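Local coordinates for protein beta-lactamase Rm3 (Uncultured bacterium, PDB 5IQK) that probably hydrolyses the beta-lactam ring of antibiotics as a zinc-dependent, subclass B3 metallo-beta-lactamase, a trait tied to antibiotic resistance, at residues C4-C7 with A8-A12; G85-E88 with L89-S93; Y197-A200 with L201-L204. All coordinates share one frame; numbering follows the deposited sequence.

All three contacts are local, each within one helix or the turn that starts it; they follow one another along the chain and neither nest nor cross. Contact 1 comes first, on the N-terminal helix 5-10, where a surface zinc sits at the helix start and Trp10 meets His223 edge to face. Contact 2, about 21 Å from it between centres, is helix 86-93, which packs on helix 53-62 and strand 70-74 of the seven-stranded sheet. Contact 3 lies about 31 Å from contact 2 between centres; there the beta turn 197-200 closes the loop that follows strand 171-178 and starts helix 200-212, which leans on helix 249-269.

Contact 1. Residues C4-C7 with A8-A12; sequences CEVC and ATWNA. With ZN (zinc ion), chain E.
Val6 lays its CG1 methyl over the indole of Trp10, one turn further along the short N-terminal helix 5-10, whose first turn carries a CxxC zinc site. CG1 stands 3.8 Å from the centroid of the Trp10 six-membered ring, almost over its centre, a CH-pi contact with the face. Val6 holds this branch anti to its backbone N (chi1 177°), and the two side chains run alongside each other, pointing the same way. The same face of the indole also covers Val6 O, which accepts the nearly straight bond from Trp10 N. The Trp10 indole also meets His223, a ligand of another zinc, edge to face.

Thr9 turns its hydroxyl back onto the helix: with chi1 at -66°, OG1 lies beside its own backbone N and donates to Glu5 O at 2.9 Å. Thr9 N donates to that same oxygen from the opposite face of the carbonyl plane, so two donors from one residue grip Glu5 O. Asn11, just past the helix, sends its amide away to Ser52.

At the start of the helix Cys4 is the N-cap, and its sulfur does double duty. SG takes an almost straight capping bond from Cys7 N, with an N-H...S angle of 174°. The sulfur of Cys4 lies anti to its backbone N and that of Cys7 anti to its carbonyl carbon, and in these settings the two converge on one zinc, 2.3 Å from Cys4 SG and 2.3 Å from Cys7 SG.

Contact 2. Residues G85-E88 with L89-S93; sequences GLAE and LQRRS
Arg91 folds its guanidinium back over the turn before it, so that one face of the group lies on Ala87 O and Glu88 CA, each 3.6 Å from the plane and offset toward its rim. The chain bends at chi3 (-53°) to bring it there, and NH2 ends 3.8 Å from Glu88 CB. The carboxylate of Glu88 takes no direct part: OE1 stays 4.8 Å from Arg91 NH2, too long for a salt bridge, although the opposite charges may still attract.

The loose side holds the guanidinium ends of the exposed Arg91 and Arg92 and a water bridge. Glu88 extends with CG anti to its backbone N; its chain rests on helix 53-62 and its carboxylate meets the water. That water donates to Glu88 OE2 at 2.6 Å and accepts a longer bond from Arg92 NH1 at 3.3 Å, in the plane of that guanidinium. The link between these two charges is therefore indirect.

The tight side is largely buried: Leu86, Ala87 and Leu89 pack inward. Leu89 sets its CG 3.4 Å from Gly85 O, the same carbonyl that receives Leu89 N. The buried amide of Gln90 leads away from the helix, with NE2 held by the carbonyls of Ala95 and Asp130. At the last turn Ser93 OG donates back to Leu89 O at 2.7 Å, and it also bonds Ala95 N.

Helix 86-93 is one of the helices packed on a sheet of the metallo-beta-lactamase αβ/βα fold: Leu86, Leu89 and Ser93 all touch Ile73 of strand 70-74, while on helix 53-62 Leu89 and Arg92 meet Ile57 and Glu88 meets Ala53 and Pro54.

Contact 3. Residues Y197-A200 with L201-L204; sequences YPNA and LADL
Asp203 gathers the polar side chains of this contact, taking one hydrogen bond on each carboxylate oxygen. The phenol of Tyr197 donates to OD2, with OH and OD2 only 2.6 Å apart. OD2 lies at the edge of the ring, in its plane, and uses its anti lone pair, the one facing away from OD1; ring and carboxylate are turned 57° against each other. Asn199 supplies the second bond from ND2 to Asp203 OD1 at 2.9 Å. This one is bent and comes from above the carboxylate plane, the amide standing almost perpendicular to the carboxylate. Two donors fixed in different directions should hold the carboxylate against rotation, and would probably favour its charged form. Asp203 reaches them because chi1 of -81° swings CG back beside its own backbone N. On the other side of the Asn199 amide, the methyl of Ala202 touches the oxygen, CB to OD1 3.7 Å.

The backbone bonds start the helix. Asp203 N donates to Asn199 O at 2.7 Å, and Leu204 N follows to Ala200 O. Just before them, Ala200 N closes a type I beta turn onto Tyr197 O. The arrangement is a helix start entered through a beta turn: Asn199 occupies the N-cap position of helix 200-212, but its side chain makes no capping bond and spends its amide on Asp203 instead. Tyr197 is tied further back, its N bonding to Ser194 OG.

Apolar contacts fill in around these bonds. Ala200 CB sits over the centre of the Tyr197 ring, 3.6 Å above its plane, so the turn folds its own methyl onto the phenol. Pro153 and Pro157 touch the tyrosine from a neighbouring loop, and Pro153 also reaches Asp203. Leu201 and Leu204 touch helix 249-269, at Leu265 and Leu261.

Contact 1. Residues C4-C7 with A8-A12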
loop_
_atom_site.group_PDB
_atom_site.type_symbol
_atom_site.label_atom_id
_atom_site.label_comp_id
_atom_site.label_asym_id
_atom_site.label_seq_id
_atom_site.Cartn_x
_atom_site.Cartn_y
_atom_site.Cartn_z
ATOM N N CYS A 4 -17.313 -9.516 -10.772
ATOM C CA CYS A 4 -16.899 -8.123 -10.851
ATOM C C CYS A 4 -15.615 -8.004 -11.662
ATOM O O CYS A 4 -14.562 -8.473 -11.234
ATOM C CB CYS A 4 -16.682 -7.527 -9.460
ATOM S SG CYS A 4 -16.047 -5.858 -9.523
ATOM N N GLU A 5 -15.699 -7.357 -12.820
ATOM C CA GLU A 5 -14.558 -7.287 -13.729
ATOM C C GLU A 5 -13.420 -6.455 -13.158
ATOM O O GLU A 5 -12.253 -6.714 -13.474
ATOM C CB GLU A 5 -14.973 -6.723 -15.093
ATOM C CG GLU A 5 -15.528 -5.319 -15.022
ATOM C CD GLU A 5 -15.870 -4.752 -16.385
ATOM O OE1 GLU A 5 -15.508 -5.380 -17.405
ATOM O OE2 GLU A 5 -16.507 -3.678 -16.433
ATOM N N VAL A 6 -13.749 -5.452 -12.341
ATOM C CA VAL A 6 -12.714 -4.638 -11.722
ATOM C C VAL A 6 -11.942 -5.455 -10.694
ATOM O O VAL A 6 -10.719 -5.479 -10.735
ATOM C CB VAL A 6 -13.271 -3.378 -11.043
ATOM C CG1 VAL A 6 -12.144 -2.617 -10.358
ATOM C CG2 VAL A 6 -13.960 -2.496 -12.086
ATOM N N CYS A 7 -12.645 -6.122 -9.780
ATOM C CA CYS A 7 -11.956 -6.955 -8.784
ATOM C C CYS A 7 -11.179 -8.096 -9.453
ATOM O O CYS A 7 -10.073 -8.434 -9.006
ATOM C CB CYS A 7 -12.943 -7.514 -7.754
ATOM S SG CYS A 7 -13.540 -6.303 -6.531
ATOM N N ALA A 8 -11.754 -8.684 -10.501
ATOM C CA ALA A 8 -11.093 -9.783 -11.226
ATOM C C ALA A 8 -9.783 -9.314 -11.848
ATOM O O ALA A 8 -8.771 -10.022 -11.814
ATOM C CB ALA A 8 -12.011 -10.354 -12.300
ATOM N N THR A 9 -9.806 -8.123 -12.437
ATOM C CA THR A 9 -8.602 -7.531 -13.013
ATOM C C THR A 9 -7.556 -7.208 -11.951
ATOM O O THR A 9 -6.387 -7.558 -12.094
ATOM C CB THR A 9 -8.930 -6.248 -13.801
ATOM O OG1 THR A 9 -9.728 -6.596 -14.931
ATOM C CG2 THR A 9 -7.655 -5.581 -14.302
ATOM N N TRP A 10 -7.980 -6.539 -10.888
ATOM C CA TRP A 10 -7.057 -6.179 -9.811
ATOM C C TRP A 10 -6.397 -7.408 -9.178
ATOM O O TRP A 10 -5.226 -7.352 -8.785
ATOM C CB TRP A 10 -7.785 -5.374 -8.739
ATOM C CG TRP A 10 -8.103 -3.941 -9.160
ATOM C CD1 TRP A 10 -7.786 -3.337 -10.344
ATOM C CD2 TRP A 10 -8.798 -2.961 -8.381
ATOM N NE1 TRP A 10 -8.249 -2.028 -10.349
ATOM C CE2 TRP A 10 -8.864 -1.778 -9.150
ATOM C CE3 TRP A 10 -9.385 -2.976 -7.116
ATOM C CZ2 TRP A 10 -9.491 -0.616 -8.685
ATOM C CZ3 TRP A 10 -10.004 -1.821 -6.655
ATOM C CH2 TRP A 10 -10.043 -0.661 -7.434
ATOM N N ASN A 11 -7.149 -8.498 -9.052
ATOM C CA ASN A 11 -6.648 -9.685 -8.348
ATOM C C ASN A 11 -5.955 -10.715 -9.240
ATOM O O ASN A 11 -5.608 -11.791 -8.768
ATOM C CB ASN A 11 -7.795 -10.378 -7.600
ATOM C CG ASN A 11 -7.306 -11.322 -6.510
ATOM O OD1 ASN A 11 -6.442 -10.970 -5.712
ATOM N ND2 ASN A 11 -7.852 -12.532 -6.486
ATOM N N ALA A 12 -5.753 -10.389 -10.510
ATOM C CA ALA A 12 -5.140 -11.333 -11.454
ATOM C C ALA A 12 -3.739 -11.755 -11.008
ATOM O O ALA A 12 -3.001 -10.971 -10.411
ATOM C CB ALA A 12 -5.087 -10.730 -12.843
HETATM ZN ZN ZN E . -15.537 -5.489 -7.298
#

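Contact 2. Residues G85-E88 with L89-S93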
loop_
_atom_site.group_PDB
_atom_site.type_symbol
_atom_site.label_atom_id
_atom_site.label_comp_id
_atom_site.label_asym_id
_atom_site.label_seq_id
_atom_site.Cartn_x
_atom_site.Cartn_y
_atom_site.Cartn_z
ATOM N N GLY A 85 -7.580 -8.957 2.701
ATOM C CA GLY A 85 -6.865 -10.211 2.880
ATOM C C GLY A 85 -6.145 -10.295 4.218
ATOM O O GLY A 85 -5.542 -11.316 4.545
ATOM N N LEU A 86 -6.208 -9.221 5.002
ATOM C CA LEU A 86 -5.404 -9.137 6.226
ATOM C C LEU A 86 -5.762 -10.152 7.312
ATOM O O LEU A 86 -4.871 -10.693 7.958
ATOM C CB LEU A 86 -5.497 -7.742 6.819
ATOM C CG LEU A 86 -4.798 -6.651 6.026
ATOM C CD1 LEU A 86 -5.005 -5.304 6.731
ATOM C CD2 LEU A 86 -3.320 -6.995 5.900
ATOM N N ALA A 87 -7.049 -10.414 7.524
ATOM C CA ALA A 87 -7.449 -11.384 8.548
ATOM C C ALA A 87 -6.836 -12.765 8.300
ATOM O O ALA A 87 -6.370 -13.433 9.238
ATOM C CB ALA A 87 -8.961 -11.490 8.618
ATOM N N GLU A 88 -6.832 -13.194 7.042
ATOM C CA GLU A 88 -6.286 -14.513 6.702
ATOM C C GLU A 88 -4.770 -14.546 6.847
ATOM O O GLU A 88 -4.208 -15.520 7.351
ATOM C CB GLU A 88 -6.684 -14.915 5.274
ATOM C CG GLU A 88 -6.110 -16.267 4.837
ATOM C CD GLU A 88 -6.789 -16.834 3.593
ATOM O OE1 GLU A 88 -7.674 -16.155 3.026
ATOM O OE2 GLU A 88 -6.436 -17.964 3.185
ATOM N N LEU A 89 -4.106 -13.487 6.396
ATOM C CA LEU A 89 -2.658 -13.405 6.511
ATOM C C LEU A 89 -2.241 -13.415 7.979
ATOM O O LEU A 89 -1.268 -14.086 8.356
ATOM C CB LEU A 89 -2.130 -12.159 5.804
ATOM C CG LEU A 89 -2.311 -12.191 4.286
ATOM C CD1 LEU A 89 -1.990 -10.843 3.676
ATOM C CD2 LEU A 89 -1.442 -13.304 3.668
ATOM N N GLN A 90 -2.994 -12.705 8.811
ATOM C CA GLN A 90 -2.732 -12.715 10.248
ATOM C C GLN A 90 -2.911 -14.104 10.847
ATOM O O GLN A 90 -2.062 -14.567 11.604
ATOM C CB GLN A 90 -3.641 -11.724 10.969
ATOM C CG GLN A 90 -3.607 -11.837 12.487
ATOM C CD GLN A 90 -4.107 -10.566 13.144
ATOM O OE1 GLN A 90 -5.304 -10.413 13.390
ATOM N NE2 GLN A 90 -3.189 -9.650 13.440
ATOM N N ARG A 91 -4.000 -14.779 10.500
ATOM C CA ARG A 91 -4.245 -16.117 11.028
ATOM C C ARG A 91 -3.136 -17.090 10.651
ATOM O O ARG A 91 -2.735 -17.925 11.461
ATOM C CB ARG A 91 -5.585 -16.658 10.541
ATOM C CG ARG A 91 -6.780 -16.174 11.335
ATOM C CD ARG A 91 -8.000 -17.035 11.043
ATOM N NE ARG A 91 -8.268 -17.146 9.609
ATOM C CZ ARG A 91 -8.987 -16.267 8.915
ATOM N NH1 ARG A 91 -9.501 -15.207 9.522
ATOM N NH2 ARG A 91 -9.186 -16.444 7.614
ATOM N N ARG A 92 -2.629 -16.971 9.426
ATOM C CA ARG A 92 -1.631 -17.922 8.925
ATOM C C ARG A 92 -0.222 -17.612 9.437
ATOM O O ARG A 92 0.648 -18.484 9.443
ATOM C CB ARG A 92 -1.635 -17.940 7.391
ATOM C CG ARG A 92 -2.883 -18.568 6.751
ATOM C CD ARG A 92 -2.882 -20.088 6.895
ATOM N NE ARG A 92 -1.739 -20.703 6.223
ATOM C CZ ARG A 92 -1.714 -21.024 4.933
ATOM N NH1 ARG A 92 -2.778 -20.817 4.172
ATOM N NH2 ARG A 92 -0.628 -21.565 4.406
ATOM N N SER A 93 0.012 -16.370 9.849
ATOM C CA SER A 93 1.335 -15.968 10.322
ATOM C C SER A 93 1.394 -15.763 11.832
ATOM O O SER A 93 2.468 -15.861 12.440
ATOM C CB SER A 93 1.777 -14.690 9.612
ATOM O OG SER A 93 0.918 -13.613 9.941
HETATM O O HOH W 1 -5.814 -19.868 4.859
#

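Contact 3. Residues Y197-A200 with L201-L204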
loop_
_atom_site.group_PDB
_atom_site.type_symbol
_atom_site.label_atom_id
_atom_site.label_comp_id
_atom_site.label_asym_id
_atom_site.label_seq_id
_atom_site.Cartn_x
_atom_site.Cartn_y
_atom_site.Cartn_z
ATOM N N TYR A 197 -15.713 14.472 5.978
ATOM C CA TYR A 197 -14.262 14.490 5.791
ATOM C C TYR A 197 -13.810 15.885 5.360
ATOM O O TYR A 197 -13.321 16.067 4.243
ATOM C CB TYR A 197 -13.843 13.426 4.759
ATOM C CG TYR A 197 -12.344 13.189 4.620
ATOM C CD1 TYR A 197 -11.433 13.735 5.526
ATOM C CD2 TYR A 197 -11.844 12.422 3.570
ATOM C CE1 TYR A 197 -10.054 13.514 5.385
ATOM C CE2 TYR A 197 -10.468 12.191 3.427
ATOM C CZ TYR A 197 -9.586 12.745 4.336
ATOM O OH TYR A 197 -8.235 12.525 4.182
ATOM N N PRO A 198 -13.938 16.871 6.268
ATOM C CA PRO A 198 -13.649 18.253 5.874
ATOM C C PRO A 198 -12.180 18.505 5.632
ATOM O O PRO A 198 -11.859 19.468 4.937
ATOM C CB PRO A 198 -14.151 19.073 7.071
ATOM C CG PRO A 198 -14.087 18.145 8.221
ATOM C CD PRO A 198 -14.444 16.795 7.650
ATOM N N ASN A 199 -11.304 17.639 6.152
ATOM C CA ASN A 199 -9.871 17.872 6.006
ATOM C C ASN A 199 -9.285 17.246 4.759
ATOM O O ASN A 199 -8.071 17.230 4.588
ATOM C CB ASN A 199 -9.109 17.344 7.216
ATOM C CG ASN A 199 -8.003 18.277 7.637
ATOM O OD1 ASN A 199 -8.229 19.465 7.782
ATOM N ND2 ASN A 199 -6.790 17.752 7.792
ATOM N N ALA A 200 -10.148 16.749 3.880
ATOM C CA ALA A 200 -9.694 15.990 2.723
ATOM C C ALA A 200 -8.660 16.750 1.875
ATOM O O ALA A 200 -7.622 16.177 1.508
ATOM C CB ALA A 200 -10.896 15.569 1.857
ATOM N N LEU A 201 -8.926 18.017 1.559
ATOM C CA LEU A 201 -7.996 18.787 0.725
ATOM C C LEU A 201 -6.702 19.106 1.454
ATOM O O LEU A 201 -5.626 19.024 0.868
ATOM C CB LEU A 201 -8.617 20.092 0.237
ATOM C CG LEU A 201 -9.717 19.946 -0.810
ATOM C CD1 LEU A 201 -10.178 21.315 -1.290
ATOM C CD2 LEU A 201 -9.217 19.098 -1.971
ATOM N N ALA A 202 -6.805 19.490 2.722
ATOM C CA ALA A 202 -5.608 19.745 3.518
ATOM C C ALA A 202 -4.766 18.467 3.623
ATOM O O ALA A 202 -3.534 18.507 3.522
ATOM C CB ALA A 202 -5.986 20.259 4.893
ATOM N N ASP A 203 -5.435 17.336 3.822
ATOM C CA ASP A 203 -4.738 16.039 3.855
ATOM C C ASP A 203 -3.994 15.731 2.555
ATOM O O ASP A 203 -2.802 15.378 2.583
ATOM C CB ASP A 203 -5.723 14.903 4.133
ATOM C CG ASP A 203 -6.045 14.749 5.595
ATOM O OD1 ASP A 203 -5.485 15.507 6.409
ATOM O OD2 ASP A 203 -6.876 13.882 5.926
ATOM N N LEU A 204 -4.690 15.849 1.426
ATOM C CA LEU A 204 -4.071 15.575 0.129
ATOM C C LEU A 204 -2.877 16.486 -0.135
ATOM O O LEU A 204 -1.823 16.006 -0.554
ATOM C CB LEU A 204 -5.094 15.714 -1.005
ATOM C CG LEU A 204 -6.074 14.560 -1.255
ATOM C CD1 LEU A 204 -7.189 15.007 -2.188
ATOM C CD2 LEU A 204 -5.356 13.339 -1.833
#